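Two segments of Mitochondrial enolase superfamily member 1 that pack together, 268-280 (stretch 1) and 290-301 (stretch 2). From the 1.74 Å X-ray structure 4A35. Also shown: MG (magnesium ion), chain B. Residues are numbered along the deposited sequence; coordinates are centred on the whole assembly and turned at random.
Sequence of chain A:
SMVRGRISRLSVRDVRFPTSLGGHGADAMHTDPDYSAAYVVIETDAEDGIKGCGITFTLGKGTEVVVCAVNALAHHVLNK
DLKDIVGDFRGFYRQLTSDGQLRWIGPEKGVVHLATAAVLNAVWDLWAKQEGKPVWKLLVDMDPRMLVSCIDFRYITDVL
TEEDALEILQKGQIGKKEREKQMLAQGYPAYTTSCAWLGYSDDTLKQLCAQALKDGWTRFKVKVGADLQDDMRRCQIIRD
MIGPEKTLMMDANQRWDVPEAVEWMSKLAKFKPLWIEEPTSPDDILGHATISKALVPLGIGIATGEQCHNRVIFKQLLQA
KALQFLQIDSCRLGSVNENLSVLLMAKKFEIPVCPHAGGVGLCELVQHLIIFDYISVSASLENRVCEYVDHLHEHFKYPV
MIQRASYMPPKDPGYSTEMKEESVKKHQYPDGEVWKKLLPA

Stretch 1 268-280: LAKFKPLWIEEPT
Stretch 2 290-301: TISKALVPLGIG

After L268, stretch 1 forms a 3-10 segment, 269-271, closed by F271 N to L268 O at 3.1 Å and K272 N to A269 O at 2.8 Å. K272 then takes positive phi (49/58). P273 is extended (-69/139), L274 is not (-64/-43), and the extended run is W275 (-147/159), I276 (-111/119) and E277 (-97/140). E278 again has positive phi (42/56), and P279 (-61/-25) and T280 (-145/-170) follow as loop.

Stretch 2 enters as helix. A294 N bonds T290 O at 3.2 Å, and L295 N bonds I291 O at 2.9 Å. A 3-10 segment, 296-298, follows, with L298 N to L295 O at 2.7 Å. G299 has phi/psi 83/15, a positive phi that favours glycine. I300 (-108/124) and G301 (-89/164) are extended.

The two chains meet as a parallel beta bridge, W275 with G301, CA to CA 4.5 Å. G301 bonds on both sides of W275. Its N donates to L274 O at 3.1 Å, and its O accepts from I276 N at 2.9 Å; the angles at hydrogen are 165° and 163°. W275 CA also lies 3.2 Å from G301 O, a CA-H...O contact. The register is wider at the ends: A269 to L298 is 7.1 Å and P279 to I291 is 7.9 Å between CA atoms.

Two waters extend the backbone link. One donates to A269 O (3.0 Å) and L298 O (2.9 Å). The other donates to L274 O and G299 O, both at 2.7 Å. Each joins two carbonyls that cannot bond each other, since both are acceptors.

The side-chain contacts are apolar: aliphatic groups meet at van der Waals distance and keep one another from water. I300 (chi1 m, chi2 t) points sideways at CB, but its end comes nearer to stretch 1. Its CD1 lies 3.7 Å from A269 CB and 3.9 Å from P273 CG. Its CG2 lies 4.2 Å from I276 CG2. I276 (t, p) also places CG2 3.8 Å from L295 CD1; L295 is m, t. L298 (m, t) adds a looser contact, CD1 to A269 CB at 4.3 Å.

Near the start of stretch 2, I291 (m, t) points toward stretch 1. Its CD1 reaches P279 CG at 3.9 Å and T280 CG2 at 3.8 Å. P279 has a C-gamma endo ring, and T280 has chi1 t.

E277 (t, t, chi3 -27°) points away from stretch 2. Its OE2 binds magnesium at 2.2 Å, while OE1 accepts from W275 NE1 at 3.2 Å. W275 is p, with chi2 64°.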

# COMPACT_ATOMS: atom_id res chain seq x y z
N LEU A 268 6.24 -28.85 10.37
CA LEU A 268 7.67 -28.48 10.16
C LEU A 268 8.42 -28.22 11.49
O LEU A 268 9.64 -28.02 11.49
CB LEU A 268 7.79 -27.23 9.25
CG LEU A 268 7.36 -27.43 7.81
CD1 LEU A 268 7.45 -26.13 7.02
CD2 LEU A 268 8.07 -28.66 7.14
N ALA A 269 7.68 -28.20 12.63
CA ALA A 269 8.29 -27.90 13.92
C ALA A 269 9.38 -28.91 14.31
O ALA A 269 10.32 -28.53 15.02
CB ALA A 269 7.22 -27.84 15.01
N LYS A 270 9.34 -30.16 13.76
CA LYS A 270 10.34 -31.19 14.06
C LYS A 270 11.75 -30.72 13.64
O LYS A 270 12.72 -31.19 14.21
CB LYS A 270 9.99 -32.54 13.41
CG LYS A 270 9.89 -32.52 11.87
CD LYS A 270 9.37 -33.87 11.36
CE LYS A 270 9.07 -33.91 9.89
NZ LYS A 270 8.51 -35.25 9.50
N PHE A 271 11.85 -29.79 12.68
CA PHE A 271 13.15 -29.29 12.21
C PHE A 271 13.71 -28.20 13.14
O PHE A 271 14.82 -27.70 12.92
CB PHE A 271 13.04 -28.79 10.74
CG PHE A 271 12.58 -29.91 9.83
CD1 PHE A 271 13.40 -31.02 9.58
CD2 PHE A 271 11.32 -29.88 9.24
CE1 PHE A 271 12.96 -32.06 8.76
CE2 PHE A 271 10.89 -30.91 8.40
CZ PHE A 271 11.72 -32.00 8.17
N LYS A 272 12.97 -27.88 14.22
CA LYS A 272 13.34 -26.88 15.23
C LYS A 272 13.77 -25.54 14.59
O LYS A 272 14.87 -25.02 14.87
CB LYS A 272 14.43 -27.39 16.20
CG LYS A 272 14.16 -28.77 16.82
CD LYS A 272 12.88 -28.80 17.62
CE LYS A 272 12.82 -30.06 18.49
NZ LYS A 272 11.43 -30.31 18.96
N PRO A 273 12.86 -24.93 13.80
CA PRO A 273 13.18 -23.60 13.23
C PRO A 273 13.23 -22.49 14.31
O PRO A 273 12.41 -22.51 15.23
CB PRO A 273 12.02 -23.35 12.25
CG PRO A 273 10.89 -24.13 12.78
CD PRO A 273 11.50 -25.39 13.40
N LEU A 274 14.20 -21.56 14.23
CA LEU A 274 14.21 -20.42 15.18
C LEU A 274 12.96 -19.52 14.97
O LEU A 274 12.29 -19.05 15.92
CB LEU A 274 15.49 -19.59 14.99
CG LEU A 274 15.52 -18.25 15.77
CD1 LEU A 274 15.55 -18.50 17.31
CD2 LEU A 274 16.72 -17.41 15.36
N TRP A 275 12.63 -19.28 13.69
CA TRP A 275 11.49 -18.49 13.36
C TRP A 275 10.83 -18.96 12.07
O TRP A 275 11.46 -19.67 11.23
CB TRP A 275 11.83 -16.98 13.24
CG TRP A 275 12.63 -16.52 12.04
CD1 TRP A 275 12.25 -16.55 10.72
CD2 TRP A 275 13.80 -15.68 12.10
NE1 TRP A 275 13.19 -15.90 9.94
CE2 TRP A 275 14.14 -15.34 10.75
CE3 TRP A 275 14.62 -15.21 13.16
CZ2 TRP A 275 15.24 -14.52 10.44
CZ3 TRP A 275 15.72 -14.42 12.85
CH2 TRP A 275 16.00 -14.06 11.51
N ILE A 276 9.57 -18.58 11.94
CA ILE A 276 8.80 -18.68 10.69
C ILE A 276 8.58 -17.24 10.23
O ILE A 276 7.98 -16.41 10.96
CB ILE A 276 7.47 -19.52 10.73
CG1 ILE A 276 6.79 -19.39 9.32
CG2 ILE A 276 6.47 -19.00 11.81
CD1 ILE A 276 7.59 -20.14 8.10
N GLU A 277 9.09 -16.94 9.03
CA GLU A 277 9.03 -15.60 8.48
C GLU A 277 7.83 -15.48 7.50
O GLU A 277 7.59 -16.38 6.68
CB GLU A 277 10.37 -15.31 7.80
CG GLU A 277 10.45 -13.97 7.07
CD GLU A 277 11.87 -13.74 6.55
OE1 GLU A 277 12.80 -14.30 7.17
OE2 GLU A 277 12.06 -12.91 5.62
N GLU A 278 7.14 -14.30 7.55
CA GLU A 278 5.99 -13.98 6.72
C GLU A 278 5.01 -15.16 6.59
O GLU A 278 4.72 -15.61 5.46
CB GLU A 278 6.43 -13.48 5.34
CG GLU A 278 7.11 -12.13 5.39
CD GLU A 278 6.88 -11.42 4.08
OE1 GLU A 278 7.45 -11.88 3.06
OE2 GLU A 278 6.12 -10.43 4.07
N PRO A 279 4.50 -15.74 7.71
CA PRO A 279 3.54 -16.86 7.57
C PRO A 279 2.27 -16.46 6.81
O PRO A 279 1.64 -17.32 6.20
CB PRO A 279 3.24 -17.25 9.02
CG PRO A 279 3.47 -15.94 9.82
CD PRO A 279 4.72 -15.40 9.13
N THR A 280 1.89 -15.16 6.81
CA THR A 280 0.67 -14.76 6.11
C THR A 280 0.88 -13.37 5.50
O THR A 280 2.04 -12.88 5.46
CB THR A 280 -0.56 -14.85 7.06
OG1 THR A 280 -1.73 -14.78 6.26
CG2 THR A 280 -0.59 -13.73 8.17
N THR A 290 -2.13 -13.93 15.96
CA THR A 290 -2.80 -15.23 16.16
C THR A 290 -1.80 -16.41 15.96
O THR A 290 -1.78 -17.36 16.76
CB THR A 290 -4.04 -15.35 15.23
OG1 THR A 290 -4.95 -14.32 15.59
CG2 THR A 290 -4.75 -16.72 15.35
N ILE A 291 -0.97 -16.34 14.91
CA ILE A 291 0.00 -17.40 14.58
C ILE A 291 1.08 -17.41 15.67
O ILE A 291 1.44 -18.48 16.14
CB ILE A 291 0.58 -17.17 13.17
CG1 ILE A 291 -0.56 -17.29 12.11
CG2 ILE A 291 1.76 -18.16 12.87
CD1 ILE A 291 -0.25 -16.59 10.67
N SER A 292 1.56 -16.23 16.07
CA SER A 292 2.57 -16.14 17.14
C SER A 292 2.06 -16.84 18.43
O SER A 292 2.79 -17.68 18.99
CB SER A 292 2.94 -14.69 17.42
OG SER A 292 4.01 -14.62 18.36
N LYS A 293 0.81 -16.54 18.88
CA LYS A 293 0.32 -17.15 20.12
C LYS A 293 0.26 -18.68 19.99
O LYS A 293 0.57 -19.39 20.94
CB LYS A 293 -1.05 -16.58 20.52
CG LYS A 293 -0.92 -15.14 21.02
CD LYS A 293 -2.28 -14.60 21.50
CE LYS A 293 -2.26 -13.11 21.84
NZ LYS A 293 -1.93 -12.30 20.64
N ALA A 294 -0.10 -19.18 18.81
CA ALA A 294 -0.21 -20.63 18.59
C ALA A 294 1.15 -21.34 18.50
O ALA A 294 1.22 -22.50 18.90
CB ALA A 294 -0.99 -20.90 17.31
N LEU A 295 2.21 -20.67 17.96
CA LEU A 295 3.49 -21.30 17.70
C LEU A 295 4.59 -21.08 18.77
O LEU A 295 5.41 -21.96 18.95
CB LEU A 295 4.04 -20.89 16.34
CG LEU A 295 3.22 -21.29 15.11
CD1 LEU A 295 3.97 -20.94 13.87
CD2 LEU A 295 2.91 -22.80 15.09
N VAL A 296 4.59 -19.94 19.50
CA VAL A 296 5.60 -19.66 20.56
C VAL A 296 5.63 -20.85 21.60
O VAL A 296 6.75 -21.26 21.95
CB VAL A 296 5.44 -18.22 21.15
CG1 VAL A 296 6.25 -18.02 22.43
CG2 VAL A 296 5.88 -17.19 20.09
N PRO A 297 4.49 -21.55 21.90
CA PRO A 297 4.53 -22.77 22.74
C PRO A 297 5.32 -23.97 22.13
O PRO A 297 5.77 -24.86 22.86
CB PRO A 297 3.05 -23.16 22.84
CG PRO A 297 2.30 -21.88 22.65
CD PRO A 297 3.09 -21.20 21.56
N LEU A 298 5.48 -24.00 20.79
CA LEU A 298 6.29 -25.01 20.10
C LEU A 298 7.76 -24.54 20.04
O LEU A 298 8.60 -25.24 19.48
CB LEU A 298 5.76 -25.27 18.67
CG LEU A 298 4.37 -25.84 18.51
CD1 LEU A 298 4.01 -25.95 17.06
CD2 LEU A 298 4.25 -27.22 19.21
N GLY A 299 8.04 -23.36 20.58
CA GLY A 299 9.39 -22.79 20.57
C GLY A 299 9.77 -22.06 19.29
O GLY A 299 10.94 -21.81 19.04
N ILE A 300 8.77 -21.74 18.44
CA ILE A 300 8.96 -21.07 17.17
C ILE A 300 8.46 -19.61 17.25
O ILE A 300 7.27 -19.39 17.51
CB ILE A 300 8.27 -21.83 16.01
CG1 ILE A 300 8.69 -23.34 16.01
CG2 ILE A 300 8.61 -21.15 14.65
CD1 ILE A 300 7.78 -24.17 15.18
N GLY A 301 9.35 -18.67 16.94
CA GLY A 301 9.00 -17.25 16.95
C GLY A 301 8.47 -16.87 15.58
O GLY A 301 8.73 -17.57 14.58
MG MG B . 11.65 -13.14 3.50
O HOH W 1 9.66 -26.50 17.15
O HOH W 2 12.45 -19.57 18.60
O HOH W 3 9.71 -13.37 3.45
O HOH W 4 11.66 -13.10 1.09
O HOH W 5 13.51 -12.99 2.92